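Enoyl-CoA hydratase, EchA3 (Mycobacterium marinum M, PDB 3R6H) probably acts as a lyase of the enoyl-CoA hydratase/isomerase (crotonase-like) family in lipid metabolism. Local coordinates at residues A[8-11]-A[16-19]; A[113-118]-A[148-153]; A[143-148]-A[217-222]; A[187-190]-A[195-198]. All coordinates share one frame; numbering follows the deposited sequence.

Contact 1. Residues A[8-11]-A[16-19]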
loop_
_atom_site.group_PDB
_atom_site.type_symbol
_atom_site.label_atom_id
_atom_site.label_comp_id
_atom_site.label_asym_id
_atom_site.label_seq_id
_atom_site.Cartn_x
_atom_site.Cartn_y
_atom_site.Cartn_z
ATOM N N THR A 8 -6.120 -32.792 9.891
ATOM C CA THR A 8 -7.378 -33.460 9.546
ATOM C C THR A 8 -7.965 -32.777 8.338
ATOM O O THR A 8 -8.065 -31.541 8.302
ATOM C CB THR A 8 -8.393 -33.432 10.696
ATOM O OG1 THR A 8 -7.817 -34.062 11.847
ATOM C CG2 THR A 8 -9.687 -34.183 10.314
ATOM N N TYR A 9 -8.298 -33.571 7.329
ATOM C CA TYR A 9 -8.933 -33.093 6.118
ATOM C C TYR A 9 -10.374 -33.585 6.039
ATOM O O TYR A 9 -10.649 -34.780 6.233
ATOM C CB TYR A 9 -8.183 -33.570 4.871
ATOM C CG TYR A 9 -8.953 -33.321 3.582
ATOM C CD1 TYR A 9 -9.055 -32.044 3.038
ATOM C CD2 TYR A 9 -9.567 -34.352 2.897
ATOM C CE1 TYR A 9 -9.762 -31.809 1.856
ATOM C CE2 TYR A 9 -10.275 -34.121 1.725
ATOM C CZ TYR A 9 -10.368 -32.850 1.202
ATOM O OH TYR A 9 -11.071 -32.631 0.032
ATOM N N THR A 10 -11.289 -32.661 5.770
ATOM C CA THR A 10 -12.687 -32.998 5.517
ATOM C C THR A 10 -13.193 -32.303 4.244
ATOM O O THR A 10 -12.768 -31.202 3.900
ATOM C CB THR A 10 -13.596 -32.699 6.741
ATOM O OG1 THR A 10 -13.429 -31.354 7.204
ATOM C CG2 THR A 10 -13.265 -33.637 7.897
ATOM N N HIS A 11 -14.067 -33.000 3.530
ATOM C CA HIS A 11 -14.576 -32.600 2.228
ATOM C C HIS A 11 -16.063 -32.395 2.470
ATOM O O HIS A 11 -16.783 -33.342 2.809
ATOM C CB HIS A 11 -14.312 -33.735 1.204
ATOM C CG HIS A 11 -14.850 -33.469 -0.171
ATOM N ND1 HIS A 11 -15.196 -34.479 -1.045
ATOM C CD2 HIS A 11 -15.104 -32.305 -0.823
ATOM C CE1 HIS A 11 -15.630 -33.948 -2.177
ATOM N NE2 HIS A 11 -15.589 -32.630 -2.066
ATOM N N GLY A 16 -13.153 -27.921 0.844
ATOM C CA GLY A 16 -12.276 -28.770 1.624
ATOM C C GLY A 16 -11.901 -27.995 2.872
ATOM O O GLY A 16 -11.765 -26.771 2.813
ATOM N N VAL A 17 -11.766 -28.686 4.003
ATOM C CA VAL A 17 -11.355 -28.046 5.248
ATOM C C VAL A 17 -10.160 -28.793 5.796
ATOM O O VAL A 17 -10.230 -30.017 6.011
ATOM C CB VAL A 17 -12.486 -28.039 6.307
ATOM C CG1 VAL A 17 -12.008 -27.431 7.647
ATOM C CG2 VAL A 17 -13.686 -27.322 5.787
ATOM N N ILE A 18 -9.063 -28.066 6.020
ATOM C CA ILE A 18 -7.824 -28.631 6.542
ATOM C C ILE A 18 -7.576 -28.018 7.923
ATOM O O ILE A 18 -7.414 -26.798 8.051
ATOM C CB ILE A 18 -6.640 -28.363 5.601
ATOM C CG1 ILE A 18 -6.855 -29.120 4.293
ATOM C CG2 ILE A 18 -5.272 -28.654 6.294
ATOM C CD1 ILE A 18 -5.792 -28.828 3.269
ATOM N N ARG A 19 -7.554 -28.851 8.963
ATOM C CA ARG A 19 -7.392 -28.353 10.339
ATOM C C ARG A 19 -6.065 -28.865 10.932
ATOM O O ARG A 19 -5.843 -30.064 11.026
ATOM C CB ARG A 19 -8.587 -28.767 11.224
ATOM C CG ARG A 19 -9.928 -28.140 10.820
ATOM C CD ARG A 19 -11.144 -28.667 11.645
ATOM N NE ARG A 19 -11.184 -28.126 13.013
ATOM C CZ ARG A 19 -12.168 -28.356 13.892
ATOM N NH1 ARG A 19 -13.218 -29.105 13.549
ATOM N NH2 ARG A 19 -12.116 -27.825 15.111
HETATM O O HOH W 1 -6.293 -31.853 13.073
HETATM O O HOH W 2 -11.077 -30.988 8.724
#

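Contact 2. Residues A[113-118]-A[148-153]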
loop_
_atom_site.group_PDB
_atom_site.type_symbol
_atom_site.label_atom_id
_atom_site.label_comp_id
_atom_site.label_asym_id
_atom_site.label_seq_id
_atom_site.Cartn_x
_atom_site.Cartn_y
_atom_site.Cartn_z
ATOM N N LEU A 113 2.221 -18.085 6.528
ATOM C CA LEU A 113 1.168 -19.001 6.099
ATOM C C LEU A 113 -0.203 -18.283 6.064
ATOM O O LEU A 113 -0.950 -18.427 5.082
ATOM C CB LEU A 113 1.139 -20.259 7.004
ATOM C CG LEU A 113 0.136 -21.338 6.614
ATOM C CD1 LEU A 113 0.503 -21.838 5.242
ATOM C CD2 LEU A 113 0.138 -22.511 7.634
ATOM N N LEU A 114 -0.509 -17.520 7.119
ATOM C CA LEU A 114 -1.747 -16.739 7.209
ATOM C C LEU A 114 -1.873 -15.819 5.972
ATOM O O LEU A 114 -2.932 -15.727 5.359
ATOM C CB LEU A 114 -1.752 -15.907 8.511
ATOM C CG LEU A 114 -2.804 -14.819 8.628
ATOM C CD1 LEU A 114 -4.202 -15.474 8.657
ATOM C CD2 LEU A 114 -2.487 -13.970 9.888
ATOM N N CYS A 115 -0.760 -15.178 5.594
ATOM C CA CYS A 115 -0.713 -14.274 4.436
ATOM C C CYS A 115 -0.708 -14.987 3.064
ATOM O O CYS A 115 -0.638 -14.322 2.009
ATOM C CB CYS A 115 0.524 -13.410 4.533
ATOM S SG CYS A 115 0.406 -12.121 5.792
ATOM N N SER A 116 -0.805 -16.321 3.069
ATOM C CA SER A 116 -0.739 -17.106 1.847
ATOM C C SER A 116 -2.109 -17.506 1.288
ATOM O O SER A 116 -2.151 -18.142 0.253
ATOM C CB SER A 116 0.142 -18.368 2.043
ATOM O OG SER A 116 1.445 -18.017 2.520
ATOM N N GLY A 117 -3.205 -17.093 1.949
ATOM C CA GLY A 117 -4.562 -17.355 1.456
ATOM C C GLY A 117 -5.244 -16.129 0.885
ATOM O O GLY A 117 -4.806 -14.972 1.098
ATOM N N ASP A 118 -6.390 -16.344 0.240
ATOM C CA ASP A 118 -7.114 -15.243 -0.413
ATOM C C ASP A 118 -7.918 -14.365 0.551
ATOM O O ASP A 118 -8.075 -13.158 0.307
ATOM C CB ASP A 118 -8.042 -15.799 -1.486
ATOM C CG ASP A 118 -7.274 -16.492 -2.597
ATOM O OD1 ASP A 118 -6.660 -15.792 -3.419
ATOM O OD2 ASP A 118 -7.217 -17.751 -2.593
ATOM N N LYS A 148 5.234 -8.371 1.797
ATOM C CA LYS A 148 5.125 -7.183 0.939
ATOM C C LYS A 148 3.874 -7.269 0.079
ATOM O O LYS A 148 3.277 -6.252 -0.253
ATOM C CB LYS A 148 6.333 -7.074 0.029
ATOM C CG LYS A 148 6.485 -5.684 -0.594
ATOM C CD LYS A 148 7.758 -5.572 -1.366
ATOM C CE LYS A 148 7.621 -6.131 -2.745
ATOM N NZ LYS A 148 8.740 -5.612 -3.657
ATOM N N LEU A 149 3.465 -8.485 -0.264
ATOM C CA LEU A 149 2.277 -8.663 -1.079
ATOM C C LEU A 149 0.992 -8.191 -0.377
ATOM O O LEU A 149 0.020 -7.837 -1.067
ATOM C CB LEU A 149 2.089 -10.146 -1.466
ATOM C CG LEU A 149 1.002 -10.498 -2.473
ATOM C CD1 LEU A 149 1.220 -9.910 -3.869
ATOM C CD2 LEU A 149 0.966 -12.058 -2.559
ATOM N N ARG A 150 0.953 -8.259 0.955
ATOM C CA ARG A 150 -0.289 -8.012 1.726
ATOM C C ARG A 150 -0.264 -6.793 2.630
ATOM O O ARG A 150 -1.277 -6.137 2.817
ATOM C CB ARG A 150 -0.696 -9.232 2.557
ATOM C CG ARG A 150 -0.731 -10.546 1.822
ATOM C CD ARG A 150 -1.594 -10.516 0.612
ATOM N NE ARG A 150 -3.032 -10.736 0.843
ATOM C CZ ARG A 150 -3.617 -11.933 0.936
ATOM N NH1 ARG A 150 -4.931 -12.033 1.026
ATOM N NH2 ARG A 150 -2.897 -13.041 0.891
ATOM N N LEU A 151 0.892 -6.431 3.163
ATOM C CA LEU A 151 0.912 -5.350 4.155
ATOM C C LEU A 151 0.950 -3.991 3.493
ATOM O O LEU A 151 1.465 -3.837 2.396
ATOM C CB LEU A 151 2.110 -5.507 5.087
ATOM C CG LEU A 151 2.064 -6.735 6.008
ATOM C CD1 LEU A 151 3.239 -6.729 7.047
ATOM C CD2 LEU A 151 0.808 -6.872 6.738
ATOM N N THR A 152 0.403 -2.977 4.164
ATOM C CA THR A 152 0.602 -1.615 3.659
ATOM C C THR A 152 2.089 -1.293 3.643
ATOM O O THR A 152 2.865 -1.938 4.331
ATOM C CB THR A 152 -0.111 -0.574 4.508
ATOM O OG1 THR A 152 0.451 -0.580 5.832
ATOM C CG2 THR A 152 -1.661 -0.890 4.551
ATOM N N PRO A 153 2.503 -0.323 2.809
ATOM C CA PRO A 153 3.948 0.028 2.849
ATOM C C PRO A 153 4.499 0.296 4.259
ATOM O O PRO A 153 5.593 -0.205 4.599
ATOM C CB PRO A 153 4.001 1.247 1.957
ATOM C CG PRO A 153 2.888 0.984 0.925
ATOM C CD PRO A 153 1.793 0.383 1.746
#

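Contact 3. Residues A[143-148]-A[217-222]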
loop_
_atom_site.group_PDB
_atom_site.type_symbol
_atom_site.label_atom_id
_atom_site.label_comp_id
_atom_site.label_asym_id
_atom_site.label_seq_id
_atom_site.Cartn_x
_atom_site.Cartn_y
_atom_site.Cartn_z
ATOM N N ALA A 143 9.876 -14.885 2.607
ATOM C CA ALA A 143 8.938 -14.360 3.620
ATOM C C ALA A 143 8.725 -12.873 3.446
ATOM O O ALA A 143 7.593 -12.370 3.582
ATOM C CB ALA A 143 9.463 -14.664 5.046
ATOM N N MET A 144 9.787 -12.132 3.136
ATOM C CA MET A 144 9.602 -10.700 2.900
ATOM C C MET A 144 8.638 -10.447 1.749
ATOM O O MET A 144 7.824 -9.516 1.780
ATOM C CB MET A 144 10.932 -9.973 2.661
ATOM C CG MET A 144 11.904 -9.977 3.895
ATOM S SD MET A 144 11.252 -8.995 5.273
ATOM C CE MET A 144 11.575 -7.343 4.617
ATOM N N GLU A 145 8.734 -11.265 0.717
ATOM C CA GLU A 145 7.862 -11.077 -0.451
ATOM C C GLU A 145 6.397 -11.388 -0.104
ATOM O O GLU A 145 5.474 -10.721 -0.588
ATOM C CB GLU A 145 8.345 -11.942 -1.611
ATOM C CG GLU A 145 9.713 -11.524 -2.176
ATOM C CD GLU A 145 9.710 -10.280 -2.991
ATOM O OE1 GLU A 145 8.632 -9.799 -3.434
ATOM O OE2 GLU A 145 10.828 -9.726 -3.203
ATOM N N VAL A 146 6.185 -12.395 0.721
ATOM C CA VAL A 146 4.849 -12.734 1.210
ATOM C C VAL A 146 4.259 -11.565 2.014
ATOM O O VAL A 146 3.119 -11.148 1.757
ATOM C CB VAL A 146 4.863 -14.013 2.066
ATOM C CG1 VAL A 146 3.552 -14.200 2.795
ATOM C CG2 VAL A 146 5.173 -15.290 1.197
ATOM N N LEU A 147 5.063 -10.984 2.912
ATOM C CA LEU A 147 4.614 -9.815 3.666
ATOM C C LEU A 147 4.332 -8.627 2.745
ATOM O O LEU A 147 3.318 -7.955 2.888
ATOM C CB LEU A 147 5.609 -9.413 4.749
ATOM C CG LEU A 147 5.845 -10.390 5.897
ATOM C CD1 LEU A 147 6.939 -9.826 6.782
ATOM C CD2 LEU A 147 4.542 -10.687 6.688
ATOM N N LYS A 148 5.234 -8.371 1.797
ATOM C CA LYS A 148 5.125 -7.183 0.939
ATOM C C LYS A 148 3.874 -7.269 0.079
ATOM O O LYS A 148 3.277 -6.252 -0.253
ATOM C CB LYS A 148 6.333 -7.074 0.029
ATOM C CG LYS A 148 6.485 -5.684 -0.594
ATOM C CD LYS A 148 7.758 -5.572 -1.366
ATOM C CE LYS A 148 7.621 -6.131 -2.745
ATOM N NZ LYS A 148 8.740 -5.612 -3.657
ATOM N N LEU A 217 5.080 -13.983 -6.939
ATOM C CA LEU A 217 5.319 -15.440 -7.064
ATOM C C LEU A 217 6.712 -15.718 -7.643
ATOM O O LEU A 217 7.425 -16.609 -7.158
ATOM C CB LEU A 217 4.207 -16.091 -7.874
ATOM C CG LEU A 217 2.853 -16.248 -7.135
ATOM C CD1 LEU A 217 1.778 -16.615 -8.153
ATOM C CD2 LEU A 217 2.948 -17.284 -6.018
ATOM N N LYS A 218 7.126 -14.933 -8.625
ATOM C CA LYS A 218 8.488 -15.067 -9.186
ATOM C C LYS A 218 9.555 -14.838 -8.115
ATOM O O LYS A 218 10.564 -15.584 -8.044
ATOM C CB LYS A 218 8.665 -14.111 -10.362
ATOM C CG LYS A 218 10.034 -14.101 -11.004
ATOM C CD LYS A 218 10.028 -13.280 -12.291
ATOM C CE LYS A 218 11.442 -13.003 -12.774
ATOM N NZ LYS A 218 11.474 -12.318 -14.089
ATOM N N ALA A 219 9.340 -13.807 -7.299
ATOM C CA ALA A 219 10.299 -13.437 -6.255
ATOM C C ALA A 219 10.323 -14.453 -5.108
ATOM O O ALA A 219 11.375 -14.716 -4.523
ATOM C CB ALA A 219 10.020 -12.022 -5.723
ATOM N N ILE A 220 9.160 -14.998 -4.749
ATOM C CA ILE A 220 9.107 -16.115 -3.787
ATOM C C ILE A 220 9.871 -17.374 -4.273
ATOM O O ILE A 220 10.634 -17.989 -3.504
ATOM C CB ILE A 220 7.626 -16.482 -3.453
ATOM C CG1 ILE A 220 6.979 -15.317 -2.700
ATOM C CG2 ILE A 220 7.530 -17.770 -2.637
ATOM C CD1 ILE A 220 5.452 -15.470 -2.473
ATOM N N ARG A 221 9.657 -17.738 -5.536
ATOM C CA ARG A 221 10.432 -18.771 -6.203
ATOM C C ARG A 221 11.929 -18.450 -6.115
ATOM O O ARG A 221 12.709 -19.324 -5.746
ATOM C CB ARG A 221 9.979 -18.941 -7.657
ATOM C CG ARG A 221 10.783 -19.987 -8.484
ATOM C CD ARG A 221 10.722 -21.409 -7.888
ATOM N NE ARG A 221 9.357 -21.834 -7.629
ATOM C CZ ARG A 221 8.987 -22.664 -6.652
ATOM N NH1 ARG A 221 9.882 -23.212 -5.828
ATOM N NH2 ARG A 221 7.697 -22.948 -6.486
ATOM N N ALA A 222 12.346 -17.222 -6.441
ATOM C CA ALA A 222 13.760 -16.879 -6.316
ATOM C C ALA A 222 14.261 -16.977 -4.869
ATOM O O ALA A 222 15.412 -17.400 -4.605
ATOM C CB ALA A 222 14.063 -15.493 -6.920
#

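Contact 4. Residues A[187-190]-A[195-198]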
loop_
_atom_site.group_PDB
_atom_site.type_symbol
_atom_site.label_atom_id
_atom_site.label_comp_id
_atom_site.label_asym_id
_atom_site.label_seq_id
_atom_site.Cartn_x
_atom_site.Cartn_y
_atom_site.Cartn_z
ATOM N N LEU A 187 -13.908 -20.214 12.531
ATOM C CA LEU A 187 -13.912 -21.399 11.653
ATOM C C LEU A 187 -15.217 -21.475 10.838
ATOM O O LEU A 187 -15.187 -21.602 9.616
ATOM C CB LEU A 187 -13.704 -22.688 12.463
ATOM C CG LEU A 187 -13.671 -23.980 11.635
ATOM C CD1 LEU A 187 -12.559 -23.922 10.603
ATOM C CD2 LEU A 187 -13.546 -25.240 12.524
ATOM N N SER A 188 -16.369 -21.341 11.505
ATOM C CA SER A 188 -17.632 -21.372 10.782
ATOM C C SER A 188 -17.724 -20.238 9.756
ATOM O O SER A 188 -18.201 -20.475 8.633
ATOM C CB SER A 188 -18.847 -21.415 11.730
ATOM O OG SER A 188 -18.924 -20.293 12.558
ATOM N N ARG A 189 -17.230 -19.041 10.100
ATOM C CA ARG A 189 -17.262 -17.928 9.152
ATOM C C ARG A 189 -16.290 -18.187 7.975
ATOM O O ARG A 189 -16.636 -17.923 6.819
ATOM C CB ARG A 189 -16.987 -16.587 9.816
ATOM C CG ARG A 189 -16.851 -15.440 8.849
ATOM C CD ARG A 189 -18.128 -15.082 8.107
ATOM N NE ARG A 189 -17.723 -14.180 7.050
ATOM C CZ ARG A 189 -18.071 -14.223 5.774
ATOM N NH1 ARG A 189 -19.024 -15.040 5.324
ATOM N NH2 ARG A 189 -17.518 -13.327 4.950
ATOM N N ALA A 190 -15.110 -18.757 8.256
ATOM C CA ALA A 190 -14.173 -19.108 7.182
ATOM C C ALA A 190 -14.796 -20.112 6.205
ATOM O O ALA A 190 -14.669 -19.972 4.970
ATOM C CB ALA A 190 -12.853 -19.650 7.778
ATOM N N ARG A 195 -17.486 -21.179 0.991
ATOM C CA ARG A 195 -18.657 -21.563 0.164
ATOM C C ARG A 195 -19.105 -20.449 -0.771
ATOM O O ARG A 195 -19.415 -20.686 -1.925
ATOM C CB ARG A 195 -19.851 -21.980 1.037
ATOM C CG ARG A 195 -19.616 -23.250 1.775
ATOM C CD ARG A 195 -20.837 -23.682 2.608
ATOM N NE ARG A 195 -20.394 -24.353 3.838
ATOM C CZ ARG A 195 -19.934 -25.600 3.897
ATOM N NH1 ARG A 195 -19.550 -26.110 5.068
ATOM N NH2 ARG A 195 -19.846 -26.346 2.800
ATOM N N GLU A 196 -19.126 -19.223 -0.271
ATOM C CA GLU A 196 -19.438 -18.055 -1.092
ATOM C C GLU A 196 -18.441 -17.926 -2.257
ATOM O O GLU A 196 -18.843 -17.738 -3.401
ATOM C CB GLU A 196 -19.439 -16.767 -0.224
ATOM C CG GLU A 196 -20.596 -16.713 0.766
ATOM C CD GLU A 196 -20.390 -15.773 1.988
ATOM O OE1 GLU A 196 -19.352 -15.122 2.124
ATOM O OE2 GLU A 196 -21.306 -15.703 2.826
ATOM N N PHE A 197 -17.153 -18.063 -1.964
ATOM C CA PHE A 197 -16.090 -17.863 -2.980
ATOM C C PHE A 197 -16.077 -18.988 -4.000
ATOM O O PHE A 197 -15.696 -18.769 -5.152
ATOM C CB PHE A 197 -14.698 -17.709 -2.342
ATOM C CG PHE A 197 -14.580 -16.543 -1.396
ATOM C CD1 PHE A 197 -15.202 -15.337 -1.672
ATOM C CD2 PHE A 197 -13.819 -16.654 -0.215
ATOM C CE1 PHE A 197 -15.104 -14.264 -0.791
ATOM C CE2 PHE A 197 -13.712 -15.568 0.660
ATOM C CZ PHE A 197 -14.357 -14.386 0.363
ATOM N N ALA A 198 -16.523 -20.186 -3.594
ATOM C CA ALA A 198 -16.655 -21.310 -4.561
ATOM C C ALA A 198 -17.672 -20.998 -5.653
ATOM O O ALA A 198 -17.671 -21.640 -6.731
ATOM C CB ALA A 198 -17.025 -22.599 -3.823
HETATM O O HOH W 3 -18.353 -12.524 2.372
#

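Contact 1. Residues A[8-11]-A[16-19]
The Tyr9 ring meets Ile18 at its edge, where CD1 lies 3.9 Å from Ile18 CG1, close to the ring plane, while the backbone N of His11 sits over one ring face, near the rim. This is the opening beta hairpin of a crotonase-like fold, in which segments 8-11 and 16-19 run antiparallel, 166° between their directions. The phenol takes this position because CG stands anti to the backbone N (chi1 169°), which carries the ring along the strand until CE1 comes obliquely to within 4.0 Å of Gly16 CA. Glycine suits that site, since it presents only backbone to the ring. Beyond the hairpin, Tyr9 OH is hydrogen-bonded to Asp46, and Ile18 buries its aliphatic chain against helix 30-46.

Two hydrogen-bonded pairs, Thr8 with Arg19 and Thr10 with Val17, knit the strands. The shortest of their four bonds is 2.7 Å from Val17 N to Thr10 O. Beta-branched residues fit extended backbone well, and on the face opposite Tyr9 and Ile18 the side chains of Thr10 and Val17 lie alongside each other, pointing the same way, with Thr10 OG1 3.6 Å from Val17 CB. The threonines face solvent, and water extends the pairing at both: one water joins Thr8 OG1 to Arg19 O, and another lies 2.8 Å from Thr10 OG1 while donating to Val17 O at 3.0 Å.

Contact 2. Residues A[113-118]-A[148-153]
A type I beta turn, Leu114 to Gly117, brings the chain from the C-terminal end of helix 109-114 toward strand 119-122, and Arg150, near the end of helix 141-150, holds its carbonyls: Cys115 O and Gly117 O both face the guanidinium edge. The contact lies at the C-terminal end of helix 109-114, whose N-terminal end probably helps form the oxyanion hole, as in crotonase relatives. Gly117 O is gripped end-on by two nitrogens, Arg150 NH2 at 2.7 Å and NH1 at 2.9 Å, and lies in the guanidinium plane. NH2 also makes a weak bond, 2.8 Å long but bent to 118°, to Cys115 O. The arginine chain reaches these carbonyls by folding at chi2 (-55°) and chi3 (-83°). Its apolar part passes beside the turn, Arg150 CG lying 4.1 Å from Cys115 CB, a small buried residue that suits the close approach.

Two subunits meet here as well: the backbone O of Arg150 bonds Ser154 OG of the second subunit, and Asp118 O bonds Gln158 of that same subunit. The Asp118 carboxylate is taken up by Val98 N, Lys209 and Arg213. A cationic group thus satisfies buried backbone oxygens just past a helix C-terminus, where the helix dipole would probably favour positive charge; with two N-H donors sharing one acceptor, the guanidinium should have little freedom to rotate.

Contact 3. Residues A[143-148]-A[217-222]
Glu145 leaves helix 141-150 toward helix 214-225, and each of its side-chain carbons finds a neighbour there. CB lies 3.8 Å from Ile220 CG1. The chain then folds, with chi1 at -67° and chi2 at -74°, so that CG passes 3.6 Å from the methyl CB of Ala219 and the carboxylate is laid across that methyl. Ala219 CB sits almost directly above the carboxylate carbon, 3.3 Å from Glu145 CD, and equally far, 3.5 Å, from OE1 and OE2. The flat of the carboxylate, not its oxygen edge, is therefore what meets the other helix. This is a close van der Waals approach; an alanine suits it because a single methyl lets the acid group lie flat on the helix surface. Glu145 is only partly exposed, which a carboxylate tolerates at the border of the interface.

Deeper in, Val146 and Ile220 continue the interface with purely apolar atoms. Val146 CG2 touches Ile220 CD1 at 3.7 Å, the isoleucine being long enough for CD1 to reach across to Val146, although its first side-chain bond does not aim there. Ile220 also packs on Leu92 of helix 75-92 and Val146 on Cys115; both residues are buried, so this is the inner side of the pair. Arg221 turns elsewhere, to a salt bridge with Glu86 and a cation-pi contact with Tyr89, while Met144 packs on Ala212 of the third subunit. With axes 8.9 Å apart and directions at 161°, the two segments form an antiparallel helix pair, in which the C-terminal helical region of this crotonase-like chain folds back on an earlier helix.

Contact 4. Residues A[187-190]-A[195-198]
Both segments belong to one alpha helix, 186-198, and stand two turns apart: the CA atoms of Arg189 and Glu196, seven residues along, are 10.5 Å from each other on the same side of the helix. Such an i to i+7 pairing lies beyond the span of ordinary one-turn ion pairs, so it takes two long side chains to bridge it. The first side-chain bond of Arg189 points away from the other segment, with CG anti to the backbone N, and a bend at chi2 (67°) brings the guanidinium back along the helix; Glu196, extended beyond CG, comes across it at about a right angle.

The salt bridge is made by one nitrogen. Arg189 NH1 donates to Glu196 OE1 at 3.2 Å and nearly straight, 168°, reaching the syn side of that oxygen though out of the carboxylate plane; a second, weak bond runs from NH1 to OE2 at 3.4 Å. With the two planes turned 46° apart, this is not a flat two-nitrogen pairing. The arginine's charge is shared further, since NH1 also forms a salt bridge with Glu192, three residues on from Arg189, and NE with Glu179. Charged residues suit this outward face, whereas on the inward side Ala190 packs on Val99 and Phe197 stands edge-to-face with His119. A water closes the polar ring, accepting from Arg189 NH2 at 2.8 Å and donating to Glu196 OE1 at 2.8 Å.

The four contacts fall into two groups. Contacts 1 and 4, with centres 13 Å apart, share one side of the chain: Arg19 CZ packs on Leu187 CD2 at 3.7 Å, and Arg195 NH2 bonds the backbone O of Asp12, at the end of the first hairpin strand. Contacts 2 and 3, centres 10 Å apart, share Lys148 on helix 141-150 and meet where Cys115 CB lies 3.6 Å from Val146 CG1; their segments alternate along the chain. Contact 4 is nested in the loop closed by contact 3, yet their nearest atoms are about 17 Å apart. The bound potassium ion lies about 11 Å from the Val146 side chain and about 12 Å from that of Ser116, too far for either to touch it.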